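Local coordinates for glycosylation Associate Protein 2 (Streptococcus agalactiae serotype V, PDB 6OYC) that probably works within the Gap1-Gap2-Gap3 complex in the glycosylation and accessory Sec-dependent secretion of bacterial surface adhesins, at residues B[169-174]-B[244-249]; B[198-203]-B[250-255]; B[189-194]-B[256-261]. All coordinates share one frame; numbering follows the deposited sequence.

Contact 1 (B[169-174]-B[244-249])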
ATOM      1  N   SER B 169     -22.759  17.019 -19.349  1.00 36.86           N
ATOM      2  CA  SER B 169     -24.082  16.411 -19.279  1.00 33.52           C
ATOM      3  C   SER B 169     -24.029  15.180 -18.402  1.00 30.96           C
ATOM      4  O   SER B 169     -23.121  14.351 -18.549  1.00 28.13           O
ATOM      5  CB  SER B 169     -24.596  15.998 -20.657  1.00 29.16           C
ATOM      6  OG  SER B 169     -24.755  17.134 -21.462  1.00 40.31           O
ATOM      7  N   PHE B 170     -25.025  15.052 -17.522  1.00 27.29           N
ATOM      8  CA  PHE B 170     -25.081  13.912 -16.620  1.00 30.04           C
ATOM      9  C   PHE B 170     -24.972  12.619 -17.409  1.00 30.16           C
ATOM     10  O   PHE B 170     -25.694  12.406 -18.383  1.00 34.16           O
ATOM     11  CB  PHE B 170     -26.378  13.927 -15.804  1.00 29.16           C
ATOM     12  CG  PHE B 170     -26.551  12.711 -14.929  1.00 30.75           C
ATOM     13  CD1 PHE B 170     -25.709  12.496 -13.843  1.00 27.81           C
ATOM     14  CD2 PHE B 170     -27.548  11.777 -15.194  1.00 30.94           C
ATOM     15  CE1 PHE B 170     -25.861  11.381 -13.019  1.00 26.67           C
ATOM     16  CE2 PHE B 170     -27.715  10.656 -14.373  1.00 28.49           C
ATOM     17  CZ  PHE B 170     -26.861  10.460 -13.285  1.00 30.52           C
ATOM     18  N   LEU B 171     -24.037  11.770 -17.008  1.00 27.44           N
ATOM     19  CA  LEU B 171     -23.854  10.489 -17.670  1.00 29.83           C
ATOM     20  C   LEU B 171     -24.201   9.305 -16.779  1.00 32.09           C
ATOM     21  O   LEU B 171     -24.868   8.369 -17.241  1.00 34.00           O
ATOM     22  CB  LEU B 171     -22.413  10.347 -18.167  1.00 30.98           C
ATOM     23  CG  LEU B 171     -22.120   8.972 -18.782  1.00 32.06           C
ATOM     24  CD1 LEU B 171     -23.027   8.701 -19.987  1.00 25.51           C
ATOM     25  CD2 LEU B 171     -20.666   8.869 -19.160  1.00 34.92           C
ATOM     26  N   LEU B 172     -23.776   9.323 -15.510  1.00 29.13           N
ATOM     27  CA  LEU B 172     -23.959   8.185 -14.614  1.00 28.54           C
ATOM     28  C   LEU B 172     -23.769   8.625 -13.168  1.00 27.55           C
ATOM     29  O   LEU B 172     -23.109   9.624 -12.881  1.00 28.21           O
ATOM     30  CB  LEU B 172     -22.979   7.052 -14.946  1.00 26.03           C
ATOM     31  CG  LEU B 172     -21.484   7.370 -14.795  1.00 26.77           C
ATOM     32  CD1 LEU B 172     -20.981   7.014 -13.397  1.00 26.78           C
ATOM     33  CD2 LEU B 172     -20.691   6.612 -15.855  1.00 26.56           C
ATOM     34  N   ASN B 173     -24.311   7.837 -12.251  1.00 26.01           N
ATOM     35  CA  ASN B 173     -24.025   8.027 -10.842  1.00 23.59           C
ATOM     36  C   ASN B 173     -23.605   6.702 -10.229  1.00 27.94           C
ATOM     37  O   ASN B 173     -23.786   5.629 -10.817  1.00 26.04           O
ATOM     38  CB  ASN B 173     -25.225   8.594 -10.088  1.00 27.92           C
ATOM     39  CG  ASN B 173     -26.414   7.646 -10.095  1.00 28.35           C
ATOM     40  OD1 ASN B 173     -27.233   7.665 -11.021  1.00 28.41           O
ATOM     41  ND2 ASN B 173     -26.493   6.786  -9.081  1.00 27.66           N
ATOM     42  N   PHE B 174     -23.004   6.794  -9.041  1.00 27.02           N
ATOM     43  CA  PHE B 174     -22.790   5.629  -8.201  1.00 28.19           C
ATOM     44  C   PHE B 174     -24.004   5.485  -7.296  1.00 29.03           C
ATOM     45  O   PHE B 174     -24.477   6.477  -6.729  1.00 27.54           O
ATOM     46  CB  PHE B 174     -21.500   5.761  -7.384  1.00 30.32           C
ATOM     47  CG  PHE B 174     -20.264   5.525  -8.201  1.00 30.68           C
ATOM     48  CD1 PHE B 174     -19.742   6.535  -9.006  1.00 29.13           C
ATOM     49  CD2 PHE B 174     -19.650   4.283  -8.206  1.00 28.88           C
ATOM     50  CE1 PHE B 174     -18.606   6.309  -9.796  1.00 31.56           C
ATOM     51  CE2 PHE B 174     -18.510   4.050  -8.978  1.00 29.33           C
ATOM     52  CZ  PHE B 174     -17.989   5.067  -9.781  1.00 25.43           C
ATOM     53  N   LEU B 244     -21.095  11.535 -12.284  1.00 26.45           N
ATOM     54  CA  LEU B 244     -20.147  11.843 -13.347  1.00 30.92           C
ATOM     55  C   LEU B 244     -20.885  12.523 -14.502  1.00 30.15           C
ATOM     56  O   LEU B 244     -21.959  12.075 -14.906  1.00 32.23           O
ATOM     57  CB  LEU B 244     -19.415  10.580 -13.816  1.00 29.27           C
ATOM     58  CG  LEU B 244     -18.353  10.692 -14.924  1.00 31.82           C
ATOM     59  CD1 LEU B 244     -17.408   9.549 -14.859  1.00 34.45           C
ATOM     60  CD2 LEU B 244     -19.001  10.628 -16.269  1.00 37.14           C
ATOM     61  N   PHE B 245     -20.326  13.627 -14.986  1.00 31.28           N
ATOM     62  CA  PHE B 245     -20.793  14.344 -16.164  1.00 32.97           C
ATOM     63  C   PHE B 245     -19.742  14.227 -17.264  1.00 33.32           C
ATOM     64  O   PHE B 245     -18.554  14.021 -16.990  1.00 30.04           O
ATOM     65  CB  PHE B 245     -21.039  15.832 -15.867  1.00 31.68           C
ATOM     66  CG  PHE B 245     -22.149  16.087 -14.890  1.00 29.97           C
ATOM     67  CD1 PHE B 245     -22.006  15.781 -13.554  1.00 30.38           C
ATOM     68  CD2 PHE B 245     -23.331  16.672 -15.303  1.00 30.04           C
ATOM     69  CE1 PHE B 245     -23.046  16.020 -12.660  1.00 29.94           C
ATOM     70  CE2 PHE B 245     -24.360  16.918 -14.408  1.00 27.25           C
ATOM     71  CZ  PHE B 245     -24.212  16.587 -13.092  1.00 25.53           C
ATOM     72  N   ALA B 246     -20.193  14.356 -18.509  1.00 30.49           N
ATOM     73  CA  ALA B 246     -19.320  14.250 -19.664  1.00 32.39           C
ATOM     74  C   ALA B 246     -19.814  15.181 -20.761  1.00 33.13           C
ATOM     75  O   ALA B 246     -20.966  15.627 -20.767  1.00 35.17           O
ATOM     76  CB  ALA B 246     -19.249  12.818 -20.205  1.00 30.98           C
ATOM     77  N   LYS B 247     -18.912  15.463 -21.693  1.00 32.70           N
ATOM     78  CA  LYS B 247     -19.228  16.212 -22.895  1.00 38.28           C
ATOM     79  C   LYS B 247     -18.242  15.818 -23.989  1.00 40.68           C
ATOM     80  O   LYS B 247     -17.124  15.362 -23.716  1.00 35.95           O
ATOM     81  CB  LYS B 247     -19.191  17.723 -22.647  1.00 37.72           C
ATOM     82  CG  LYS B 247     -17.845  18.266 -22.217  1.00 37.31           C
ATOM     83  CD  LYS B 247     -17.906  19.781 -22.213  1.00 41.35           C
ATOM     84  CE  LYS B 247     -16.580  20.419 -21.895  1.00 49.01           C
ATOM     85  NZ  LYS B 247     -16.681  21.891 -22.159  1.00 62.88           N
ATOM     86  N   GLY B 248     -18.673  15.999 -25.236  1.00 37.23           N
ATOM     87  CA  GLY B 248     -17.849  15.652 -26.374  1.00 38.03           C
ATOM     88  C   GLY B 248     -18.165  14.275 -26.926  1.00 39.96           C
ATOM     89  O   GLY B 248     -19.247  13.721 -26.737  1.00 43.29           O
ATOM     90  N   LYS B 249     -17.187  13.714 -27.621  1.00 39.57           N
ATOM     91  CA  LYS B 249     -17.371  12.467 -28.339  1.00 43.94           C
ATOM     92  C   LYS B 249     -16.121  11.610 -28.206  1.00 43.60           C
ATOM     93  O   LYS B 249     -14.999  12.115 -28.288  1.00 44.41           O
ATOM     94  CB  LYS B 249     -17.698  12.747 -29.808  1.00 46.88           C
ATOM     95  CG  LYS B 249     -17.225  11.668 -30.795  1.00 65.48           C
ATOM     96  CD  LYS B 249     -18.323  10.648 -31.122  1.00 74.88           C
ATOM     97  CE  LYS B 249     -17.814   9.423 -31.938  1.00 74.78           C
ATOM     98  NZ  LYS B 249     -17.035   8.390 -31.192  1.00 62.83           N
TER

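Contact 2 (B[198-203]-B[250-255])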
ATOM      1  N   ILE B 198     -13.176  14.041 -25.281  1.00 43.75           N
ATOM      2  CA  ILE B 198     -14.119  13.897 -24.183  1.00 45.50           C
ATOM      3  C   ILE B 198     -13.561  14.608 -22.970  1.00 43.24           C
ATOM      4  O   ILE B 198     -12.373  14.491 -22.664  1.00 40.48           O
ATOM      5  CB  ILE B 198     -14.387  12.430 -23.815  1.00 44.62           C
ATOM      6  CG1 ILE B 198     -14.805  11.641 -25.029  1.00 44.41           C
ATOM      7  CG2 ILE B 198     -15.475  12.349 -22.735  1.00 41.79           C
ATOM      8  CD1 ILE B 198     -15.604  10.430 -24.629  1.00 49.58           C
ATOM      9  N   ASP B 199     -14.419  15.314 -22.267  1.00 40.43           N
ATOM     10  CA  ASP B 199     -14.093  15.802 -20.944  1.00 38.49           C
ATOM     11  C   ASP B 199     -15.085  15.179 -19.977  1.00 37.88           C
ATOM     12  O   ASP B 199     -16.273  15.052 -20.293  1.00 36.62           O
ATOM     13  CB  ASP B 199     -14.139  17.337 -20.900  1.00 45.90           C
ATOM     14  CG  ASP B 199     -13.047  17.989 -21.765  1.00 52.34           C
ATOM     15  OD1 ASP B 199     -12.168  17.269 -22.289  1.00 50.86           O
ATOM     16  OD2 ASP B 199     -13.056  19.230 -21.913  1.00 60.89           O
ATOM     17  N   ILE B 200     -14.600  14.742 -18.827  1.00 35.43           N
ATOM     18  CA  ILE B 200     -15.480  14.226 -17.790  1.00 34.76           C
ATOM     19  C   ILE B 200     -15.286  15.049 -16.525  1.00 40.20           C
ATOM     20  O   ILE B 200     -14.185  15.531 -16.230  1.00 37.54           O
ATOM     21  CB  ILE B 200     -15.259  12.723 -17.505  1.00 34.18           C
ATOM     22  CG1 ILE B 200     -13.840  12.470 -17.023  1.00 39.51           C
ATOM     23  CG2 ILE B 200     -15.559  11.880 -18.741  1.00 35.51           C
ATOM     24  CD1 ILE B 200     -13.614  11.044 -16.578  1.00 40.44           C
ATOM     25  N   ARG B 201     -16.385  15.206 -15.781  1.00 37.18           N
ATOM     26  CA  ARG B 201     -16.415  15.913 -14.510  1.00 37.03           C
ATOM     27  C   ARG B 201     -17.092  15.053 -13.447  1.00 35.47           C
ATOM     28  O   ARG B 201     -18.194  14.531 -13.655  1.00 33.43           O
ATOM     29  CB  ARG B 201     -17.146  17.255 -14.627  1.00 34.73           C
ATOM     30  CG  ARG B 201     -17.338  17.911 -13.260  1.00 39.16           C
ATOM     31  CD  ARG B 201     -18.173  19.180 -13.326  1.00 37.94           C
ATOM     32  NE  ARG B 201     -17.471  20.230 -14.052  1.00 38.91           N
ATOM     33  CZ  ARG B 201     -18.057  21.192 -14.757  1.00 41.22           C
ATOM     34  NH1 ARG B 201     -19.380  21.270 -14.841  1.00 40.46           N
ATOM     35  NH2 ARG B 201     -17.305  22.080 -15.384  1.00 43.21           N
ATOM     36  N   LEU B 202     -16.445  14.937 -12.301  1.00 34.65           N
ATOM     37  CA  LEU B 202     -16.987  14.233 -11.153  1.00 33.75           C
ATOM     38  C   LEU B 202     -17.556  15.252 -10.174  1.00 32.50           C
ATOM     39  O   LEU B 202     -16.851  16.180  -9.770  1.00 33.98           O
ATOM     40  CB  LEU B 202     -15.882  13.416 -10.487  1.00 35.90           C
ATOM     41  CG  LEU B 202     -16.205  12.090  -9.830  1.00 36.20           C
ATOM     42  CD1 LEU B 202     -16.876  11.156 -10.831  1.00 29.25           C
ATOM     43  CD2 LEU B 202     -14.919  11.497  -9.295  1.00 34.88           C
ATOM     44  N   VAL B 203     -18.823  15.086  -9.796  1.00 30.17           N
ATOM     45  CA  VAL B 203     -19.455  15.912  -8.772  1.00 29.98           C
ATOM     46  C   VAL B 203     -19.648  15.063  -7.522  1.00 30.26           C
ATOM     47  O   VAL B 203     -20.170  13.946  -7.587  1.00 31.79           O
ATOM     48  CB  VAL B 203     -20.783  16.515  -9.258  1.00 32.26           C
ATOM     49  CG1 VAL B 203     -21.463  17.257  -8.135  1.00 30.23           C
ATOM     50  CG2 VAL B 203     -20.530  17.433 -10.442  1.00 29.00           C
ATOM     51  N   GLY B 250     -16.321  10.326 -27.999  1.00 42.52           N
ATOM     52  CA  GLY B 250     -15.240   9.383 -27.916  1.00 42.10           C
ATOM     53  C   GLY B 250     -15.595   8.256 -26.953  1.00 41.66           C
ATOM     54  O   GLY B 250     -16.740   7.799 -26.911  1.00 39.83           O
ATOM     55  N   ILE B 251     -14.593   7.827 -26.186  1.00 39.82           N
ATOM     56  CA  ILE B 251     -14.691   6.633 -25.359  1.00 40.28           C
ATOM     57  C   ILE B 251     -14.222   6.961 -23.953  1.00 41.55           C
ATOM     58  O   ILE B 251     -13.168   7.577 -23.775  1.00 39.00           O
ATOM     59  CB  ILE B 251     -13.855   5.471 -25.922  1.00 42.83           C
ATOM     60  CG1 ILE B 251     -14.333   5.099 -27.320  1.00 40.30           C
ATOM     61  CG2 ILE B 251     -13.940   4.266 -24.989  1.00 42.76           C
ATOM     62  CD1 ILE B 251     -13.557   3.956 -27.925  1.00 44.97           C
ATOM     63  N   VAL B 252     -15.011   6.565 -22.964  1.00 42.30           N
ATOM     64  CA  VAL B 252     -14.607   6.556 -21.562  1.00 41.80           C
ATOM     65  C   VAL B 252     -14.539   5.102 -21.132  1.00 39.94           C
ATOM     66  O   VAL B 252     -15.468   4.333 -21.413  1.00 37.07           O
ATOM     67  CB  VAL B 252     -15.610   7.326 -20.681  1.00 41.87           C
ATOM     68  CG1 VAL B 252     -15.028   7.584 -19.302  1.00 37.18           C
ATOM     69  CG2 VAL B 252     -16.045   8.615 -21.366  1.00 46.21           C
ATOM     70  N   LYS B 253     -13.437   4.717 -20.489  1.00 39.04           N
ATOM     71  CA  LYS B 253     -13.306   3.424 -19.827  1.00 39.81           C
ATOM     72  C   LYS B 253     -13.138   3.699 -18.348  1.00 35.83           C
ATOM     73  O   LYS B 253     -12.162   4.332 -17.951  1.00 39.78           O
ATOM     74  CB  LYS B 253     -12.109   2.617 -20.339  1.00 39.59           C
ATOM     75  CG  LYS B 253     -12.174   2.203 -21.795  1.00 48.79           C
ATOM     76  CD  LYS B 253     -11.321   0.948 -22.028  1.00 58.98           C
ATOM     77  CE  LYS B 253     -11.202   0.580 -23.515  1.00 61.77           C
ATOM     78  NZ  LYS B 253     -10.295   1.478 -24.294  1.00 57.11           N
ATOM     79  N   LEU B 254     -14.069   3.218 -17.537  1.00 36.61           N
ATOM     80  CA  LEU B 254     -14.026   3.397 -16.092  1.00 34.81           C
ATOM     81  C   LEU B 254     -13.615   2.099 -15.421  1.00 34.60           C
ATOM     82  O   LEU B 254     -14.134   1.030 -15.757  1.00 36.66           O
ATOM     83  CB  LEU B 254     -15.386   3.840 -15.563  1.00 30.75           C
ATOM     84  CG  LEU B 254     -15.847   5.172 -16.153  1.00 35.99           C
ATOM     85  CD1 LEU B 254     -17.306   5.411 -15.840  1.00 32.92           C
ATOM     86  CD2 LEU B 254     -14.989   6.315 -15.616  1.00 30.97           C
ATOM     87  N   GLY B 255     -12.703   2.194 -14.467  1.00 32.04           N
ATOM     88  CA  GLY B 255     -12.384   1.073 -13.620  1.00 34.24           C
ATOM     89  C   GLY B 255     -12.868   1.329 -12.208  1.00 34.11           C
ATOM     90  O   GLY B 255     -13.741   2.164 -11.979  1.00 32.17           O
TER

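Contact 3 (B[189-194]-B[256-261])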
ATOM      1  N   PHE B 189      -9.830   7.911  -5.662  1.00 28.76           N
ATOM      2  CA  PHE B 189      -9.093   7.819  -6.922  1.00 28.98           C
ATOM      3  C   PHE B 189      -9.867   6.964  -7.917  1.00 30.32           C
ATOM      4  O   PHE B 189     -10.180   5.803  -7.638  1.00 34.31           O
ATOM      5  CB  PHE B 189      -7.685   7.241  -6.723  1.00 30.95           C
ATOM      6  CG  PHE B 189      -6.965   7.025  -8.008  1.00 30.45           C
ATOM      7  CD1 PHE B 189      -6.652   8.107  -8.820  1.00 32.19           C
ATOM      8  CD2 PHE B 189      -6.644   5.749  -8.436  1.00 31.65           C
ATOM      9  CE1 PHE B 189      -6.019   7.930 -10.026  1.00 29.59           C
ATOM     10  CE2 PHE B 189      -6.006   5.565  -9.644  1.00 34.15           C
ATOM     11  CZ  PHE B 189      -5.696   6.657 -10.442  1.00 33.14           C
ATOM     12  N   LEU B 190     -10.142   7.521  -9.084  1.00 29.53           N
ATOM     13  CA  LEU B 190     -10.934   6.853 -10.111  1.00 34.71           C
ATOM     14  C   LEU B 190     -10.001   6.376 -11.224  1.00 34.29           C
ATOM     15  O   LEU B 190      -9.422   7.192 -11.945  1.00 36.31           O
ATOM     16  CB  LEU B 190     -11.990   7.804 -10.662  1.00 30.85           C
ATOM     17  CG  LEU B 190     -12.777   7.342 -11.873  1.00 34.60           C
ATOM     18  CD1 LEU B 190     -13.710   6.249 -11.410  1.00 36.21           C
ATOM     19  CD2 LEU B 190     -13.560   8.513 -12.519  1.00 31.14           C
ATOM     20  N   GLU B 191      -9.852   5.065 -11.360  1.00 30.94           N
ATOM     21  CA  GLU B 191      -9.209   4.496 -12.535  1.00 34.95           C
ATOM     22  C   GLU B 191     -10.049   4.776 -13.759  1.00 33.52           C
ATOM     23  O   GLU B 191     -11.210   4.359 -13.824  1.00 36.48           O
ATOM     24  CB  GLU B 191      -9.068   2.993 -12.390  1.00 36.69           C
ATOM     25  CG  GLU B 191      -7.906   2.546 -11.635  1.00 39.46           C
ATOM     26  CD  GLU B 191      -7.824   1.044 -11.652  1.00 44.18           C
ATOM     27  OE1 GLU B 191      -7.731   0.477 -10.534  1.00 39.32           O
ATOM     28  OE2 GLU B 191      -7.863   0.458 -12.776  1.00 42.00           O
ATOM     29  N   HIS B 192      -9.468   5.426 -14.755  1.00 34.29           N
ATOM     30  CA  HIS B 192     -10.191   5.567 -16.008  1.00 34.89           C
ATOM     31  C   HIS B 192      -9.202   5.879 -17.106  1.00 34.19           C
ATOM     32  O   HIS B 192      -8.035   6.170 -16.852  1.00 34.61           O
ATOM     33  CB  HIS B 192     -11.225   6.673 -15.932  1.00 33.29           C
ATOM     34  CG  HIS B 192     -10.601   8.017 -15.814  1.00 35.96           C
ATOM     35  ND1 HIS B 192      -9.880   8.394 -14.701  1.00 35.35           N
ATOM     36  CD2 HIS B 192     -10.537   9.055 -16.682  1.00 33.77           C
ATOM     37  CE1 HIS B 192      -9.419   9.620 -14.878  1.00 35.87           C
ATOM     38  NE2 HIS B 192      -9.794  10.037 -16.074  1.00 37.88           N
ATOM     39  N   ILE B 193      -9.712   5.849 -18.331  1.00 36.12           N
ATOM     40  CA  ILE B 193      -8.974   6.188 -19.535  1.00 38.01           C
ATOM     41  C   ILE B 193      -9.940   6.850 -20.508  1.00 41.20           C
ATOM     42  O   ILE B 193     -11.072   6.393 -20.675  1.00 37.87           O
ATOM     43  CB  ILE B 193      -8.340   4.938 -20.165  1.00 39.42           C
ATOM     44  CG1 ILE B 193      -7.053   4.582 -19.438  1.00 41.83           C
ATOM     45  CG2 ILE B 193      -8.055   5.180 -21.628  1.00 43.97           C
ATOM     46  CD1 ILE B 193      -6.701   3.136 -19.613  1.00 49.35           C
ATOM     47  N   ILE B 194      -9.476   7.918 -21.160  1.00 42.81           N
ATOM     48  CA  ILE B 194     -10.224   8.659 -22.167  1.00 42.05           C
ATOM     49  C   ILE B 194      -9.588   8.422 -23.525  1.00 43.90           C
ATOM     50  O   ILE B 194      -8.362   8.399 -23.639  1.00 44.66           O
ATOM     51  CB  ILE B 194     -10.221  10.176 -21.888  1.00 47.25           C
ATOM     52  CG1 ILE B 194     -10.690  10.491 -20.475  1.00 44.57           C
ATOM     53  CG2 ILE B 194     -11.072  10.883 -22.916  1.00 49.02           C
ATOM     54  CD1 ILE B 194     -11.974   9.850 -20.153  1.00 41.12           C
ATOM     55  N   PRO B 256     -12.310   0.622 -11.228  1.00 34.28           N
ATOM     56  CA  PRO B 256     -12.748   0.829  -9.849  1.00 31.03           C
ATOM     57  C   PRO B 256     -12.566   2.274  -9.414  1.00 33.52           C
ATOM     58  O   PRO B 256     -11.627   2.962  -9.822  1.00 32.38           O
ATOM     59  CB  PRO B 256     -11.835  -0.103  -9.037  1.00 30.80           C
ATOM     60  CG  PRO B 256     -11.239  -1.051 -10.038  1.00 35.37           C
ATOM     61  CD  PRO B 256     -11.156  -0.288 -11.315  1.00 35.54           C
ATOM     62  N   LEU B 257     -13.476   2.727  -8.556  1.00 33.83           N
ATOM     63  CA  LEU B 257     -13.303   3.966  -7.808  1.00 32.61           C
ATOM     64  C   LEU B 257     -12.814   3.590  -6.413  1.00 30.37           C
ATOM     65  O   LEU B 257     -13.543   2.950  -5.647  1.00 31.85           O
ATOM     66  CB  LEU B 257     -14.612   4.761  -7.753  1.00 29.32           C
ATOM     67  CG  LEU B 257     -14.698   5.856  -6.690  1.00 30.84           C
ATOM     68  CD1 LEU B 257     -13.685   6.958  -7.003  1.00 30.21           C
ATOM     69  CD2 LEU B 257     -16.115   6.443  -6.608  1.00 29.70           C
ATOM     70  N   HIS B 258     -11.578   3.977  -6.089  1.00 33.95           N
ATOM     71  CA  HIS B 258     -10.976   3.696  -4.792  1.00 29.26           C
ATOM     72  C   HIS B 258     -11.323   4.794  -3.812  1.00 29.61           C
ATOM     73  O   HIS B 258     -11.272   5.981  -4.155  1.00 28.51           O
ATOM     74  CB  HIS B 258      -9.452   3.609  -4.886  1.00 27.16           C
ATOM     75  CG  HIS B 258      -8.958   2.574  -5.838  1.00 32.19           C
ATOM     76  ND1 HIS B 258      -8.552   1.324  -5.426  1.00 31.02           N
ATOM     77  CD2 HIS B 258      -8.776   2.608  -7.179  1.00 32.11           C
ATOM     78  CE1 HIS B 258      -8.150   0.628  -6.474  1.00 30.89           C
ATOM     79  NE2 HIS B 258      -8.270   1.386  -7.549  1.00 34.78           N
ATOM     80  N   ARG B 259     -11.591   4.401  -2.567  1.00 27.63           N
ATOM     81  CA  ARG B 259     -11.695   5.363  -1.477  1.00 28.03           C
ATOM     82  C   ARG B 259     -10.866   4.879  -0.297  1.00 30.24           C
ATOM     83  O   ARG B 259     -10.900   3.696   0.047  1.00 33.18           O
ATOM     84  CB  ARG B 259     -13.157   5.584  -1.071  1.00 30.55           C
ATOM     85  CG  ARG B 259     -13.856   4.370  -0.464  1.00 30.51           C
ATOM     86  CD  ARG B 259     -13.915   4.558   1.026  1.00 29.72           C
ATOM     87  NE  ARG B 259     -14.806   3.602   1.655  1.00 35.06           N
ATOM     88  CZ  ARG B 259     -14.860   3.390   2.966  1.00 38.72           C
ATOM     89  NH1 ARG B 259     -14.067   4.075   3.788  1.00 36.85           N
ATOM     90  NH2 ARG B 259     -15.707   2.504   3.454  1.00 38.75           N
ATOM     91  N   ARG B 260     -10.109   5.792   0.319  1.00 33.79           N
ATOM     92  CA  ARG B 260      -9.097   5.434   1.311  1.00 28.69           C
ATOM     93  C   ARG B 260      -9.105   6.414   2.474  1.00 29.99           C
ATOM     94  O   ARG B 260      -9.394   7.607   2.308  1.00 31.02           O
ATOM     95  CB  ARG B 260      -7.681   5.403   0.684  1.00 29.71           C
ATOM     96  CG  ARG B 260      -7.508   4.311  -0.363  1.00 31.80           C
ATOM     97  CD  ARG B 260      -6.278   4.503  -1.267  1.00 29.37           C
ATOM     98  NE  ARG B 260      -6.306   3.530  -2.359  1.00 27.13           N
ATOM     99  CZ  ARG B 260      -5.851   3.772  -3.581  1.00 27.65           C
ATOM    100  NH1 ARG B 260      -5.311   4.951  -3.863  1.00 26.75           N
ATOM    101  NH2 ARG B 260      -5.915   2.831  -4.513  1.00 24.66           N
ATOM    102  N   ASN B 261      -8.774   5.905   3.664  1.00 30.99           N
ATOM    103  CA  ASN B 261      -8.402   6.794   4.763  1.00 30.30           C
ATOM    104  C   ASN B 261      -7.067   7.444   4.403  1.00 32.95           C
ATOM    105  O   ASN B 261      -6.063   6.747   4.218  1.00 30.63           O
ATOM    106  CB  ASN B 261      -8.287   6.034   6.081  1.00 31.40           C
ATOM    107  CG  ASN B 261      -9.615   5.428   6.564  1.00 35.04           C
ATOM    108  OD1 ASN B 261     -10.675   5.567   5.929  1.00 32.75           O
ATOM    109  ND2 ASN B 261      -9.549   4.734   7.697  1.00 33.92           N
TER

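Contact 1 (B[169-174]-B[244-249])
Phe-170 and Phe-245 sit at the middle of an antiparallel strand pairing, interrupted by a classic beta bulge, inside one sheet of the β-rich region of Gap2. They form a non-hydrogen-bonded pair. The edge of the Phe-170 ring, with CD1 leading, is turned to a face of Phe-245 in a T-shaped stack, the ring centroids 5.9 Å apart and the planes at 70°. Phe-245 CG lies beside its own backbone N (chi1 -65°), and the ring packs against the neighbouring strand, CE2 3.9 Å from Phe-170 CB.

Backbone bonds flank the stack. Ser-169 and Ala-246 exchange two: Ser-169 N to Ala-246 O at 2.7 Å, and Ala-246 N to Ser-169 O at 2.9 Å. At the bulge, Leu-171 and Leu-172 together face Leu-244. The Leu-244 carbonyl accepts Leu-171 N at 3.0 Å and, weakly, Leu-172 N, while Leu-244 N gives a nearly straight bond to Leu-172 O (2.8 Å, 173°). Leu-171 runs beside Leu-244, CD2 to CD2 at 3.8 Å, and Leu-172 lays CD1 against Leu-244 CB.

Strand 198-208 pairs with the other side of 244-247, and strand 140-142 with the other side of 169-174. Beneath the leucines lies a second sheet, whose strands 157-165 and 251-262 bring Leu-160, Phe-164 and Leu-254 against them.

Contact 2 (B[198-203]-B[250-255])
Ile-198 and Val-252 meet through their methyl groups across the interface between two stacked sheets. Val-252 CG2 is the focal atom on its side: it lies 4.0 Å from Ile-198 CG2. The same methyl is 3.8 Å from Ile-198 CD1, but CD1 is modelled implausibly close to the peptide after Gly-250, so its exact place is doubtful. Ile-200, two residues farther along the same face of its strand, adds a looser touch, its CG2 reaching 4.2 Å from Val-252 CG2. The side chains that meet are all aliphatic, and no hydrogen bond joins the two segments.

The branching of each side chain sets up this meeting. In Ile-198, CG1 stands beside the backbone N (chi1 -53°) and CG2 anti to it, and both branches come within reach of the opposite segment. Ile-198 CG1 lies alongside the backbone of Gly-250, 3.6 Å from its N and 3.7 Å from its CA. Val-252 meets the isoleucines with CG2, the methyl anti to its carbonyl carbon.

Gly-250 occupies the corner where the chain leaves one sheet for the other, with a positive phi (148°), a backbone shape suited to glycine. The strand that starts beyond it runs 8.3 Å from 198-203, with their directions 40° apart, a face-to-face separation bridged by side chains.

Phe-164 of strand 157-165 also packs on Ile-198, while Ile-194 of strand 185-195 touches both Ile-200 and Val-252. Strand 198-208 itself is held between strands 238-247 and 215-222 of its own sheet, and strand 251-262 belongs to the sheet facing it.

Contact 3 (B[189-194]-B[256-261])
Phe-189 and His-258 form a hydrogen-bonded pair of an antiparallel ladder joining strands 185-195 and 251-262, and a buried histidine-carboxylate bond lies on the same face. Phe-189 N reaches His-258 O, and His-258 N reaches Phe-189 O, both at 2.8 Å; Glu-191 N adds a longer bond to Pro-256 O (3.2 Å). The side chains of Phe-189 and His-258 lie side by side, pointing the same way, CD2 to CD2 at 4.0 Å.

Glu-191, its CD anti to CA (chi2 -176°), extends past the Pro-256 ring, whose CD lies 3.6 Å from OE1. It receives His-258 NE2 on the anti lone pair of OE1, at 3.2 Å and 174°; carboxylate and imidazole are nearly coplanar, 20° apart. On the other face of the sheet Leu-190 and Leu-257 cross at about a right angle, CD1 of Leu-190 resting 4.0 Å from CB of Leu-257.

From farther along the strand the extended Arg-260 side chain reaches back toward His-258, its NH2 3.1 Å above the plane of that ring near the rim. Glu-308 bonds His-258 ND1 and also pairs with Arg-260, which has a second salt bridge to Glu-283; Tyr-157 holds Glu-191 OE2. With a carboxylate at each nitrogen, the imidazole is fixed in rotation, and the surrounding acids might favour its protonation, though the arginine over its face would counter this.

Contacts 1 and 3 are both in-sheet antiparallel pairings, one in each of two stacked sheets, whereas contact 2 bridges the two layers. The corner at 248-250 carries the chain from the strand of contact 1 into strand 251-262, which contacts 2 and 3 share. Backbone bonds tie contact 1 to contact 2, Phe-245 to Arg-201, and contact 2 to contact 3, Gly-255 to Glu-191; Phe-174 and Leu-257 touch between contacts 1 and 3. Contact 1 is partly buried, with aromatic rings on its outer face. Contact 2 is buried, its side chains aliphatic, while contact 3, nearest the chain's centre, buries a charged network.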